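PDB 7CDH: isoaspartyl dipeptidase from Fervidobacterium islandicum, which probably hydrolyses beta-aspartyl (isoaspartyl) dipeptides with the aid of two zinc ions, as a metallopeptidase of the amidohydrolase family. Local coordinates for residues Lys9-Glu14 against Leu52-Leu57; Asp351-Leu356 against Val367-Glu372; Ile2-Asn7 against His43-Ala48. All coordinates share one frame; numbering follows the deposited sequence.

Interaction 1. Residues Lys9-Glu14 against Leu52-Leu57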
ATOM      1  N   LYS A   9     -51.208 -10.428  31.369  1.00 41.64           N
ATOM      2  CA  LYS A   9     -51.314  -8.957  31.446  1.00 47.77           C
ATOM      3  C   LYS A   9     -50.196  -8.417  30.566  1.00 46.54           C
ATOM      4  O   LYS A   9     -49.057  -8.760  30.793  1.00 47.53           O
ATOM      5  CB  LYS A   9     -51.206  -8.492  32.903  1.00 60.15           C
ATOM      6  CG  LYS A   9     -52.424  -8.780  33.769  1.00 56.84           C
ATOM      7  CD  LYS A   9     -52.086  -9.345  35.128  1.00 67.80           C
ATOM      8  CE  LYS A   9     -52.960 -10.536  35.462  1.00 76.97           C
ATOM      9  NZ  LYS A   9     -52.981 -10.815  36.913  1.00 83.35           N
ATOM     10  N   VAL A  10     -50.508  -7.611  29.575  1.00 46.93           N
ATOM     11  CA  VAL A  10     -49.495  -7.192  28.578  1.00 40.99           C
ATOM     12  C   VAL A  10     -48.975  -5.795  28.921  1.00 46.53           C
ATOM     13  O   VAL A  10     -49.807  -4.870  29.102  1.00 46.09           O
ATOM     14  CB  VAL A  10     -50.122  -7.251  27.193  1.00 40.79           C
ATOM     15  CG1 VAL A  10     -49.182  -6.705  26.132  1.00 48.46           C
ATOM     16  CG2 VAL A  10     -50.560  -8.672  26.899  1.00 40.73           C
ATOM     17  N   PHE A  11     -47.648  -5.643  29.004  1.00 44.55           N
ATOM     18  CA  PHE A  11     -46.975  -4.321  29.015  1.00 42.21           C
ATOM     19  C   PHE A  11     -46.277  -4.142  27.674  1.00 42.68           C
ATOM     20  O   PHE A  11     -45.420  -4.936  27.324  1.00 50.64           O
ATOM     21  CB  PHE A  11     -45.984  -4.210  30.160  1.00 40.53           C
ATOM     22  CG  PHE A  11     -46.572  -4.333  31.534  1.00 39.65           C
ATOM     23  CD1 PHE A  11     -46.951  -5.560  32.044  1.00 44.70           C
ATOM     24  CD2 PHE A  11     -46.700  -3.218  32.342  1.00 46.59           C
ATOM     25  CE1 PHE A  11     -47.456  -5.672  33.333  1.00 43.95           C
ATOM     26  CE2 PHE A  11     -47.198  -3.330  33.629  1.00 43.34           C
ATOM     27  CZ  PHE A  11     -47.580  -4.556  34.120  1.00 42.15           C
ATOM     28  N   SER A  12     -46.661  -3.112  26.944  1.00 41.78           N
ATOM     29  CA  SER A  12     -46.452  -3.004  25.491  1.00 43.61           C
ATOM     30  C   SER A  12     -45.248  -2.124  25.114  1.00 43.02           C
ATOM     31  O   SER A  12     -44.891  -2.094  23.932  1.00 38.69           O
ATOM     32  CB  SER A  12     -47.739  -2.500  24.867  1.00 47.12           C
ATOM     33  OG  SER A  12     -47.993  -1.148  25.270  1.00 50.47           O
ATOM     34  N   PRO A  13     -44.540  -1.362  25.990  1.00 36.52           N
ATOM     35  CA  PRO A  13     -44.578  -1.429  27.453  1.00 38.72           C
ATOM     36  C   PRO A  13     -45.660  -0.672  28.268  1.00 43.80           C
ATOM     37  O   PRO A  13     -45.781  -0.967  29.466  1.00 45.17           O
ATOM     38  CB  PRO A  13     -43.205  -0.815  27.805  1.00 32.72           C
ATOM     39  CG  PRO A  13     -42.975   0.232  26.763  1.00 29.20           C
ATOM     40  CD  PRO A  13     -43.549  -0.383  25.519  1.00 32.75           C
ATOM     41  N   GLU A  14     -46.428   0.241  27.670  1.00 45.16           N
ATOM     42  CA  GLU A  14     -47.649   0.816  28.317  1.00 49.83           C
ATOM     43  C   GLU A  14     -48.572  -0.330  28.745  1.00 44.24           C
ATOM     44  O   GLU A  14     -48.812  -1.246  27.932  1.00 39.96           O
ATOM     45  CB  GLU A  14     -48.437   1.739  27.386  1.00 56.48           C
ATOM     46  CG  GLU A  14     -47.845   3.126  27.257  1.00 78.06           C
ATOM     47  CD  GLU A  14     -48.288   3.889  26.014  1.00 97.96           C
ATOM     48  OE1 GLU A  14     -49.074   4.860  26.156  1.00102.66           O
ATOM     49  OE2 GLU A  14     -47.837   3.519  24.903  1.00106.06           O
ATOM     50  N   LEU A  52     -46.963 -11.876  33.262  1.00 41.09           N
ATOM     51  CA  LEU A  52     -46.870 -10.601  32.523  1.00 41.84           C
ATOM     52  C   LEU A  52     -46.124 -10.899  31.208  1.00 44.78           C
ATOM     53  O   LEU A  52     -45.102 -11.621  31.269  1.00 42.10           O
ATOM     54  CB  LEU A  52     -46.102  -9.578  33.376  1.00 44.16           C
ATOM     55  CG  LEU A  52     -46.378  -9.607  34.881  1.00 48.51           C
ATOM     56  CD1 LEU A  52     -45.650  -8.493  35.605  1.00 48.90           C
ATOM     57  CD2 LEU A  52     -47.867  -9.498  35.164  1.00 54.03           C
ATOM     58  N   LEU A  53     -46.657 -10.424  30.076  1.00 41.65           N
ATOM     59  CA  LEU A  53     -46.014 -10.389  28.745  1.00 43.10           C
ATOM     60  C   LEU A  53     -45.377  -9.005  28.536  1.00 41.90           C
ATOM     61  O   LEU A  53     -46.121  -8.005  28.510  1.00 38.77           O
ATOM     62  CB  LEU A  53     -47.049 -10.689  27.656  1.00 43.36           C
ATOM     63  CG  LEU A  53     -46.484 -10.722  26.234  1.00 45.99           C
ATOM     64  CD1 LEU A  53     -45.653 -11.977  26.010  1.00 48.52           C
ATOM     65  CD2 LEU A  53     -47.570 -10.625  25.186  1.00 43.17           C
ATOM     66  N   LEU A  54     -44.049  -8.983  28.362  1.00 38.32           N
ATOM     67  CA  LEU A  54     -43.204  -7.774  28.186  1.00 39.40           C
ATOM     68  C   LEU A  54     -42.576  -7.810  26.786  1.00 39.48           C
ATOM     69  O   LEU A  54     -42.485  -8.850  26.132  1.00 38.03           O
ATOM     70  CB  LEU A  54     -42.124  -7.758  29.278  1.00 39.24           C
ATOM     71  CG  LEU A  54     -42.507  -7.259  30.677  1.00 45.07           C
ATOM     72  CD1 LEU A  54     -43.869  -7.738  31.136  1.00 46.12           C
ATOM     73  CD2 LEU A  54     -41.461  -7.665  31.703  1.00 41.26           C
ATOM     74  N   PRO A  55     -42.082  -6.672  26.258  1.00 37.98           N
ATOM     75  CA  PRO A  55     -41.279  -6.704  25.047  1.00 37.05           C
ATOM     76  C   PRO A  55     -39.918  -7.309  25.427  1.00 37.00           C
ATOM     77  O   PRO A  55     -39.485  -7.086  26.535  1.00 30.38           O
ATOM     78  CB  PRO A  55     -41.140  -5.235  24.646  1.00 39.59           C
ATOM     79  CG  PRO A  55     -42.090  -4.478  25.579  1.00 36.50           C
ATOM     80  CD  PRO A  55     -42.177  -5.320  26.822  1.00 36.36           C
ATOM     81  N   GLY A  56     -39.285  -8.069  24.523  1.00 36.37           N
ATOM     82  CA  GLY A  56     -37.935  -8.598  24.771  1.00 31.41           C
ATOM     83  C   GLY A  56     -36.983  -7.452  25.075  1.00 27.81           C
ATOM     84  O   GLY A  56     -37.109  -6.391  24.441  1.00 23.12           O
ATOM     85  N   LEU A  57     -36.107  -7.635  26.049  1.00 26.49           N
ATOM     86  CA  LEU A  57     -35.124  -6.624  26.463  1.00 29.13           C
ATOM     87  C   LEU A  57     -34.019  -6.506  25.398  1.00 33.59           C
ATOM     88  O   LEU A  57     -33.621  -7.526  24.766  1.00 30.87           O
ATOM     89  CB  LEU A  57     -34.523  -7.087  27.788  1.00 33.34           C
ATOM     90  CG  LEU A  57     -35.506  -7.358  28.917  1.00 34.25           C
ATOM     91  CD1 LEU A  57     -34.760  -7.751  30.192  1.00 36.67           C
ATOM     92  CD2 LEU A  57     -36.338  -6.124  29.171  1.00 37.08           C
TER
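K9-F11 and L52-P55 form a parallel beta ladder, part of the mixed sheet in which strand 51-59 lies between strands 8-11 and 354-358. The two short strands diverge by only 18°, and two backbone bonds join them: L53 N gives its hydrogen to K9 O (3.0 Å), and F11 N gives its own to L53 O (2.9 Å). L53 is thus gripped through both its N-H and its carbonyl. The next rung of this ladder would be an N-H of residue 55 reaching F11 O, but P55 has none to offer; its ring carbon CD stands 3.3 Å from F11 O, and the pairing ends there.

On one face, V10 and L53 lie side by side, with V10 CG2 4.0 Å from L53 CD2. L53 CG lies anti to the backbone N (chi1 -178°), which sets the leucine beside V10; F354 and L356 also meet this buried side chain. On the other face F11 runs alongside L52 and L54. Its CE1 meets L52 CD1 at 4.0 Å and its CD1 meets L54 CD1 at 3.9 Å, so two leucine methyls come obliquely to the ring, while P13 O lies at the ring edge, in its plane. K9 begins this row with its aliphatic CB near L52 CD2, and its NZ makes a salt bridge with E359, as suits a partly exposed place.

Beyond F11 the chain turns through a cis peptide bond before P13. S12 OG donates to a lone pair of E14 O (2.8 Å), which S12 N also reaches, and P13 CD comes near P55 CG. A parallel pairing of an N-terminal strand with the strand leading to the zinc-binding histidines is typical of the amidohydrolase fold.

Interaction 2. Residues Asp351-Leu356 against Val367-Glu372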
ATOM      1  N   ASP A 351     -41.857  -6.744  15.658  1.00 49.12           N
ATOM      2  CA  ASP A 351     -41.240  -8.091  15.619  1.00 53.05           C
ATOM      3  C   ASP A 351     -41.642  -8.795  16.919  1.00 48.51           C
ATOM      4  O   ASP A 351     -41.705  -8.108  17.974  1.00 42.61           O
ATOM      5  CB  ASP A 351     -39.723  -8.000  15.393  1.00 64.53           C
ATOM      6  CG  ASP A 351     -39.324  -7.513  13.999  1.00 76.26           C
ATOM      7  OD1 ASP A 351     -39.404  -8.324  13.049  1.00 92.19           O
ATOM      8  OD2 ASP A 351     -38.953  -6.320  13.855  1.00 75.04           O
ATOM      9  N   ALA A 352     -41.902 -10.102  16.836  1.00 39.93           N
ATOM     10  CA  ALA A 352     -42.459 -10.914  17.933  1.00 39.56           C
ATOM     11  C   ALA A 352     -41.336 -11.299  18.894  1.00 40.07           C
ATOM     12  O   ALA A 352     -41.032 -12.509  19.001  1.00 37.01           O
ATOM     13  CB  ALA A 352     -43.182 -12.130  17.389  1.00 40.70           C
ATOM     14  N   ASP A 353     -40.784 -10.304  19.593  1.00 38.01           N
ATOM     15  CA  ASP A 353     -39.779 -10.514  20.661  1.00 37.62           C
ATOM     16  C   ASP A 353     -40.422 -10.135  21.991  1.00 37.52           C
ATOM     17  O   ASP A 353     -40.752  -8.925  22.151  1.00 36.67           O
ATOM     18  CB  ASP A 353     -38.522  -9.670  20.438  1.00 41.16           C
ATOM     19  CG  ASP A 353     -37.872  -9.787  19.067  1.00 40.76           C
ATOM     20  OD1 ASP A 353     -38.164 -10.770  18.340  1.00 36.27           O
ATOM     21  OD2 ASP A 353     -37.037  -8.885  18.758  1.00 43.94           O
ATOM     22  N   PHE A 354     -40.560 -11.108  22.902  1.00 36.17           N
ATOM     23  CA  PHE A 354     -41.319 -11.000  24.180  1.00 35.23           C
ATOM     24  C   PHE A 354     -40.631 -11.769  25.303  1.00 34.90           C
ATOM     25  O   PHE A 354     -39.931 -12.739  25.019  1.00 37.89           O
ATOM     26  CB  PHE A 354     -42.687 -11.679  24.095  1.00 35.47           C
ATOM     27  CG  PHE A 354     -43.493 -11.417  22.850  1.00 32.04           C
ATOM     28  CD1 PHE A 354     -43.761 -10.126  22.431  1.00 29.25           C
ATOM     29  CD2 PHE A 354     -44.036 -12.468  22.133  1.00 32.82           C
ATOM     30  CE1 PHE A 354     -44.483  -9.893  21.274  1.00 28.75           C
ATOM     31  CE2 PHE A 354     -44.792 -12.232  20.995  1.00 32.26           C
ATOM     32  CZ  PHE A 354     -45.015 -10.944  20.574  1.00 29.24           C
ATOM     33  N   ILE A 355     -40.822 -11.342  26.548  1.00 35.36           N
ATOM     34  CA  ILE A 355     -40.528 -12.198  27.729  1.00 38.60           C
ATOM     35  C   ILE A 355     -41.824 -12.367  28.529  1.00 40.95           C
ATOM     36  O   ILE A 355     -42.712 -11.493  28.515  1.00 39.52           O
ATOM     37  CB  ILE A 355     -39.365 -11.661  28.588  1.00 38.77           C
ATOM     38  CG1 ILE A 355     -39.658 -10.281  29.167  1.00 41.68           C
ATOM     39  CG2 ILE A 355     -38.066 -11.674  27.805  1.00 39.85           C
ATOM     40  CD1 ILE A 355     -38.681  -9.818  30.246  1.00 40.87           C
ATOM     41  N   LEU A 356     -41.939 -13.503  29.174  1.00 40.67           N
ATOM     42  CA  LEU A 356     -43.058 -13.813  30.076  1.00 38.53           C
ATOM     43  C   LEU A 356     -42.474 -13.894  31.474  1.00 37.04           C
ATOM     44  O   LEU A 356     -41.536 -14.658  31.694  1.00 40.24           O
ATOM     45  CB  LEU A 356     -43.691 -15.119  29.612  1.00 39.14           C
ATOM     46  CG  LEU A 356     -44.552 -14.989  28.361  1.00 42.26           C
ATOM     47  CD1 LEU A 356     -44.755 -16.338  27.709  1.00 44.42           C
ATOM     48  CD2 LEU A 356     -45.901 -14.360  28.707  1.00 47.51           C
ATOM     49  N   VAL A 367     -39.252 -16.903  26.977  1.00 35.37           N
ATOM     50  CA  VAL A 367     -38.518 -15.925  26.134  1.00 34.74           C
ATOM     51  C   VAL A 367     -38.784 -16.263  24.682  1.00 32.29           C
ATOM     52  O   VAL A 367     -38.560 -17.404  24.311  1.00 32.38           O
ATOM     53  CB  VAL A 367     -37.016 -15.907  26.417  1.00 33.98           C
ATOM     54  CG1 VAL A 367     -36.341 -14.851  25.563  1.00 39.09           C
ATOM     55  CG2 VAL A 367     -36.748 -15.646  27.876  1.00 33.74           C
ATOM     56  N   ILE A 368     -39.270 -15.280  23.938  1.00 31.17           N
ATOM     57  CA  ILE A 368     -39.690 -15.444  22.525  1.00 34.48           C
ATOM     58  C   ILE A 368     -38.931 -14.413  21.682  1.00 37.61           C
ATOM     59  O   ILE A 368     -38.831 -13.247  22.111  1.00 37.01           O
ATOM     60  CB  ILE A 368     -41.217 -15.326  22.427  1.00 33.08           C
ATOM     61  CG1 ILE A 368     -41.884 -16.346  23.352  1.00 38.42           C
ATOM     62  CG2 ILE A 368     -41.699 -15.485  21.002  1.00 30.10           C
ATOM     63  CD1 ILE A 368     -43.385 -16.334  23.268  1.00 45.82           C
ATOM     64  N   SER A 369     -38.335 -14.870  20.573  1.00 39.57           N
ATOM     65  CA  SER A 369     -37.559 -14.039  19.620  1.00 39.39           C
ATOM     66  C   SER A 369     -37.959 -14.448  18.213  1.00 38.40           C
ATOM     67  O   SER A 369     -37.909 -15.641  17.928  1.00 37.57           O
ATOM     68  CB  SER A 369     -36.083 -14.168  19.835  1.00 38.39           C
ATOM     69  OG  SER A 369     -35.385 -13.254  19.001  1.00 44.28           O
ATOM     70  N   LYS A 370     -38.405 -13.490  17.411  1.00 37.87           N
ATOM     71  CA  LYS A 370     -38.869 -13.754  16.040  1.00 43.36           C
ATOM     72  C   LYS A 370     -39.948 -14.831  16.119  1.00 44.21           C
ATOM     73  O   LYS A 370     -40.115 -15.600  15.146  1.00 45.67           O
ATOM     74  CB  LYS A 370     -37.689 -14.185  15.162  1.00 50.13           C
ATOM     75  CG  LYS A 370     -36.464 -13.282  15.247  1.00 57.29           C
ATOM     76  CD  LYS A 370     -35.253 -13.759  14.466  1.00 56.72           C
ATOM     77  CE  LYS A 370     -34.147 -14.307  15.349  1.00 59.39           C
ATOM     78  NZ  LYS A 370     -32.821 -14.227  14.695  1.00 56.82           N
ATOM     79  N   GLY A 371     -40.656 -14.887  17.243  1.00 47.18           N
ATOM     80  CA  GLY A 371     -41.857 -15.732  17.404  1.00 46.69           C
ATOM     81  C   GLY A 371     -41.512 -17.178  17.673  1.00 44.12           C
ATOM     82  O   GLY A 371     -42.416 -17.990  17.607  1.00 43.66           O
ATOM     83  N   GLU A 372     -40.252 -17.474  17.975  1.00 47.59           N
ATOM     84  CA  GLU A 372     -39.777 -18.826  18.358  1.00 49.78           C
ATOM     85  C   GLU A 372     -39.548 -18.794  19.871  1.00 44.09           C
ATOM     86  O   GLU A 372     -39.056 -17.770  20.392  1.00 42.49           O
ATOM     87  CB  GLU A 372     -38.546 -19.214  17.517  1.00 54.79           C
ATOM     88  CG  GLU A 372     -37.602 -20.225  18.177  1.00 63.37           C
ATOM     89  CD  GLU A 372     -36.228 -20.463  17.540  1.00 68.89           C
ATOM     90  OE1 GLU A 372     -35.894 -19.782  16.531  1.00 77.41           O
ATOM     91  OE2 GLU A 372     -35.476 -21.327  18.065  1.00 60.16           O
TER
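V367 meets I355 across a non-hydrogen-bonded antiparallel pair: the two lie side by side, CG2 of V367 4.2 Å from CG2 of I355, beta-branched residues well suited to strands. I368 follows in the hydrogen-bonded pair with F354. I368 N donates to F354 O at 2.8 Å, and F354 N returns a bond to I368 O at 2.9 Å. The side chains cross obliquely, I368 CG2 standing 4.0 Å from F354 CD2, while the carbonyl carbon of A352 lies over the centre of one face of that ring. S369 OG bonds to G120 O, and the residue opens a type I' beta turn ending at E372. K370 and G371 both have positive phi, a conformation that glycine adopts readily. With CG beside its own backbone N (chi1 -52°), D353 holds its carboxylate toward K370 N, which gives OD1 a nearly straight bond (170°, 2.9 Å) nearly along its C-O axis. K370 NZ bonds to L121 O and E117 O. G371 CA packs near A352 CB, where a small residue fits. The buried D353 carboxylate is thus divided, OD1 holding the turn and OD2 in a salt bridge with K343, which is likely to stabilise its negative charge.

Interaction 3. Residues Ile2-Asn7 against His43-Ala48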
ATOM      1  N   ILE A   2     -48.044 -19.981  13.168  1.00 66.19           N
ATOM      2  CA  ILE A   2     -48.787 -18.916  13.891  1.00 58.47           C
ATOM      3  C   ILE A   2     -49.015 -19.368  15.328  1.00 52.86           C
ATOM      4  O   ILE A   2     -49.323 -20.546  15.510  1.00 47.70           O
ATOM      5  CB  ILE A   2     -50.096 -18.609  13.157  1.00 63.21           C
ATOM      6  CG1 ILE A   2     -49.792 -17.733  11.943  1.00 67.08           C
ATOM      7  CG2 ILE A   2     -51.101 -17.967  14.099  1.00 64.11           C
ATOM      8  CD1 ILE A   2     -50.979 -17.468  11.077  1.00 77.52           C
ATOM      9  N   LYS A   3     -48.812 -18.475  16.303  1.00 47.60           N
ATOM     10  CA  LYS A   3     -48.979 -18.790  17.741  1.00 44.97           C
ATOM     11  C   LYS A   3     -49.818 -17.696  18.369  1.00 47.66           C
ATOM     12  O   LYS A   3     -49.884 -16.582  17.781  1.00 51.31           O
ATOM     13  CB  LYS A   3     -47.648 -18.873  18.483  1.00 51.35           C
ATOM     14  CG  LYS A   3     -46.587 -19.730  17.816  1.00 56.55           C
ATOM     15  CD  LYS A   3     -45.365 -19.945  18.691  1.00 60.37           C
ATOM     16  CE  LYS A   3     -44.252 -20.727  18.013  1.00 57.13           C
ATOM     17  NZ  LYS A   3     -44.163 -20.412  16.574  1.00 58.48           N
ATOM     18  N   ILE A   4     -50.419 -18.017  19.517  1.00 50.25           N
ATOM     19  CA  ILE A   4     -51.279 -17.098  20.314  1.00 53.02           C
ATOM     20  C   ILE A   4     -50.891 -17.265  21.767  1.00 47.43           C
ATOM     21  O   ILE A   4     -50.989 -18.416  22.244  1.00 48.48           O
ATOM     22  CB  ILE A   4     -52.786 -17.405  20.176  1.00 63.10           C
ATOM     23  CG1 ILE A   4     -53.292 -17.266  18.742  1.00 64.74           C
ATOM     24  CG2 ILE A   4     -53.588 -16.535  21.133  1.00 67.04           C
ATOM     25  CD1 ILE A   4     -53.295 -18.566  17.998  1.00 66.68           C
ATOM     26  N   ILE A   5     -50.595 -16.158  22.445  1.00 43.84           N
ATOM     27  CA  ILE A   5     -50.433 -16.141  23.933  1.00 50.31           C
ATOM     28  C   ILE A   5     -51.733 -15.594  24.546  1.00 53.29           C
ATOM     29  O   ILE A   5     -52.203 -14.485  24.143  1.00 43.83           O
ATOM     30  CB  ILE A   5     -49.175 -15.354  24.358  1.00 50.50           C
ATOM     31  CG1 ILE A   5     -47.897 -16.032  23.863  1.00 51.77           C
ATOM     32  CG2 ILE A   5     -49.125 -15.147  25.864  1.00 48.96           C
ATOM     33  CD1 ILE A   5     -46.732 -15.094  23.766  1.00 52.64           C
ATOM     34  N   LYS A   6     -52.329 -16.395  25.433  1.00 57.02           N
ATOM     35  CA  LYS A   6     -53.640 -16.111  26.067  1.00 57.32           C
ATOM     36  C   LYS A   6     -53.394 -15.802  27.539  1.00 51.49           C
ATOM     37  O   LYS A   6     -52.492 -16.429  28.118  1.00 55.40           O
ATOM     38  CB  LYS A   6     -54.598 -17.297  25.900  1.00 66.55           C
ATOM     39  CG  LYS A   6     -55.211 -17.420  24.511  1.00 78.07           C
ATOM     40  CD  LYS A   6     -56.357 -18.418  24.400  1.00 87.58           C
ATOM     41  CE  LYS A   6     -57.208 -18.200  23.162  1.00 93.28           C
ATOM     42  NZ  LYS A   6     -58.343 -17.284  23.433  1.00 99.95           N
ATOM     43  N   ASN A   7     -54.168 -14.866  28.099  1.00 50.26           N
ATOM     44  CA  ASN A   7     -54.415 -14.737  29.565  1.00 49.69           C
ATOM     45  C   ASN A   7     -53.270 -14.026  30.275  1.00 47.77           C
ATOM     46  O   ASN A   7     -53.211 -14.158  31.506  1.00 52.54           O
ATOM     47  CB  ASN A   7     -54.588 -16.086  30.283  1.00 47.85           C
ATOM     48  CG  ASN A   7     -55.793 -16.869  29.805  1.00 49.38           C
ATOM     49  OD1 ASN A   7     -56.717 -16.275  29.247  1.00 44.41           O
ATOM     50  ND2 ASN A   7     -55.794 -18.180  30.045  1.00 46.17           N
ATOM     51  N   HIS A  43     -51.513 -24.156  14.353  1.00 97.64           N
ATOM     52  CA  HIS A  43     -51.379 -22.971  15.233  1.00 91.79           C
ATOM     53  C   HIS A  43     -51.102 -23.464  16.654  1.00 86.59           C
ATOM     54  O   HIS A  43     -51.624 -24.524  17.023  1.00 89.76           O
ATOM     55  CB  HIS A  43     -52.625 -22.075  15.111  1.00 91.06           C
ATOM     56  CG  HIS A  43     -53.829 -22.598  15.819  1.00 95.28           C
ATOM     57  ND1 HIS A  43     -54.052 -23.951  16.016  1.00 94.56           N
ATOM     58  CD2 HIS A  43     -54.882 -21.957  16.366  1.00 94.68           C
ATOM     59  CE1 HIS A  43     -55.175 -24.119  16.681  1.00 95.21           C
ATOM     60  NE2 HIS A  43     -55.702 -22.911  16.905  1.00100.46           N
ATOM     61  N   GLU A  44     -50.266 -22.742  17.395  1.00 79.45           N
ATOM     62  CA  GLU A  44     -49.874 -23.098  18.776  1.00 71.68           C
ATOM     63  C   GLU A  44     -50.553 -22.091  19.711  1.00 65.97           C
ATOM     64  O   GLU A  44     -50.694 -20.922  19.322  1.00 67.85           O
ATOM     65  CB  GLU A  44     -48.347 -23.117  18.884  1.00 76.81           C
ATOM     66  CG  GLU A  44     -47.845 -23.352  20.299  1.00 83.97           C
ATOM     67  CD  GLU A  44     -46.362 -23.636  20.458  1.00 89.19           C
ATOM     68  OE1 GLU A  44     -45.934 -23.754  21.623  1.00 92.26           O
ATOM     69  OE2 GLU A  44     -45.639 -23.751  19.430  1.00 89.60           O
ATOM     70  N   ILE A  45     -50.974 -22.543  20.891  1.00 56.90           N
ATOM     71  CA  ILE A  45     -51.579 -21.687  21.948  1.00 55.21           C
ATOM     72  C   ILE A  45     -50.741 -21.828  23.217  1.00 49.84           C
ATOM     73  O   ILE A  45     -50.360 -22.957  23.544  1.00 55.65           O
ATOM     74  CB  ILE A  45     -53.046 -22.099  22.174  1.00 58.19           C
ATOM     75  CG1 ILE A  45     -53.877 -21.814  20.914  1.00 58.99           C
ATOM     76  CG2 ILE A  45     -53.608 -21.423  23.419  1.00 58.29           C
ATOM     77  CD1 ILE A  45     -55.381 -21.889  21.093  1.00 61.11           C
ATOM     78  N   TYR A  46     -50.453 -20.728  23.904  1.00 46.11           N
ATOM     79  CA  TYR A  46     -49.710 -20.749  25.191  1.00 49.04           C
ATOM     80  C   TYR A  46     -50.547 -20.022  26.252  1.00 57.26           C
ATOM     81  O   TYR A  46     -50.984 -18.853  26.047  1.00 54.64           O
ATOM     82  CB  TYR A  46     -48.301 -20.188  24.990  1.00 48.31           C
ATOM     83  CG  TYR A  46     -47.437 -20.167  26.224  1.00 43.91           C
ATOM     84  CD1 TYR A  46     -46.748 -21.288  26.639  1.00 46.40           C
ATOM     85  CD2 TYR A  46     -47.265 -19.005  26.952  1.00 43.46           C
ATOM     86  CE1 TYR A  46     -45.944 -21.273  27.771  1.00 46.43           C
ATOM     87  CE2 TYR A  46     -46.462 -18.971  28.082  1.00 44.04           C
ATOM     88  CZ  TYR A  46     -45.796 -20.109  28.500  1.00 47.58           C
ATOM     89  OH  TYR A  46     -45.006 -20.064  29.623  1.00 50.78           O
ATOM     90  N   ASP A  47     -50.824 -20.752  27.334  1.00 64.23           N
ATOM     91  CA  ASP A  47     -51.604 -20.287  28.504  1.00 61.44           C
ATOM     92  C   ASP A  47     -50.646 -19.541  29.414  1.00 53.94           C
ATOM     93  O   ASP A  47     -49.923 -20.188  30.213  1.00 49.44           O
ATOM     94  CB  ASP A  47     -52.259 -21.441  29.272  1.00 69.73           C
ATOM     95  CG  ASP A  47     -53.438 -21.009  30.138  1.00 69.98           C
ATOM     96  OD1 ASP A  47     -53.364 -19.911  30.734  1.00 57.06           O
ATOM     97  OD2 ASP A  47     -54.436 -21.769  30.187  1.00 77.94           O
ATOM     98  N   ALA A  48     -50.678 -18.222  29.335  1.00 50.27           N
ATOM     99  CA  ALA A  48     -49.767 -17.370  30.119  1.00 51.31           C
ATOM    100  C   ALA A  48     -50.499 -16.808  31.333  1.00 52.19           C
ATOM    101  O   ALA A  48     -50.080 -15.754  31.802  1.00 51.81           O
ATOM    102  CB  ALA A  48     -49.222 -16.284  29.232  1.00 56.01           C
TER
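The N7 amide and the D47 carboxylate are turned 63° from one another. N7 ND2 donates to D47 OD1 (3.1 Å), which lies close to the amide plane, whereas the donor approaches from above the carboxylate. The H43 ring is met obliquely by I4 CD1, 4.1 Å from its CD2, and the Y46 ring is approached obliquely by I5 CG1. Y46 OH bonds to D377 and S366.

The backbones of the two strands form a parallel ladder. E44 N reaches I2 O, I4 N reaches E44 O, Y46 N reaches I4 O, K6 N reaches Y46 O, and A48 N closes the series on K6 O at 2.8 Å. N7 takes a positive phi (81°), which asparagine tolerates well, as the chain turns a corner. Replacing N7 by an alanine would probably leave D47 OD1 without its donor from the neighbouring strand, though N49 N still reaches it.

K3 and E44 lie side by side, K3 CE 3.6 Å from E44 OE2; their charged atoms are not in contact, and E44 OE1 makes its salt bridge with K376. K6 CD rests 4.2 Å from I45 CG2 before the ammonium leaves for D20, so a long chain serves both packing and charge. I5 CG2 lies anti to the backbone N, which brings it within 3.6 Å of A48 CB; the small alanine lets the branched isoleucine come close. I2 packs on I28 of the second subunit. Such a parallel pair belongs to the small beta domain that accompanies the barrel in amidohydrolases.

Interactions 1 and 2, with centres about 11 Å apart, share one sheet: strand 51-59 lies beside strand 354-358, with probable hydrogen bonds from L54 N to I355 O (2.8 Å) and from G56 N to D353 O (2.9 Å). Interaction 3 belongs to the neighbouring four-stranded sheet, its centre about 15 Å from that of interaction 1 and 12 Å from that of interaction 2. I5 joins the sheets, its CD1 lying 3.6 Å from I368 CD1 and 4.0 Å from L53 CD1. Both strands of interaction 3 lead directly into those of interaction 1. None of the three supplies a zinc ligand, but strand 51-59 runs on toward H61 and H63, which bind zinc.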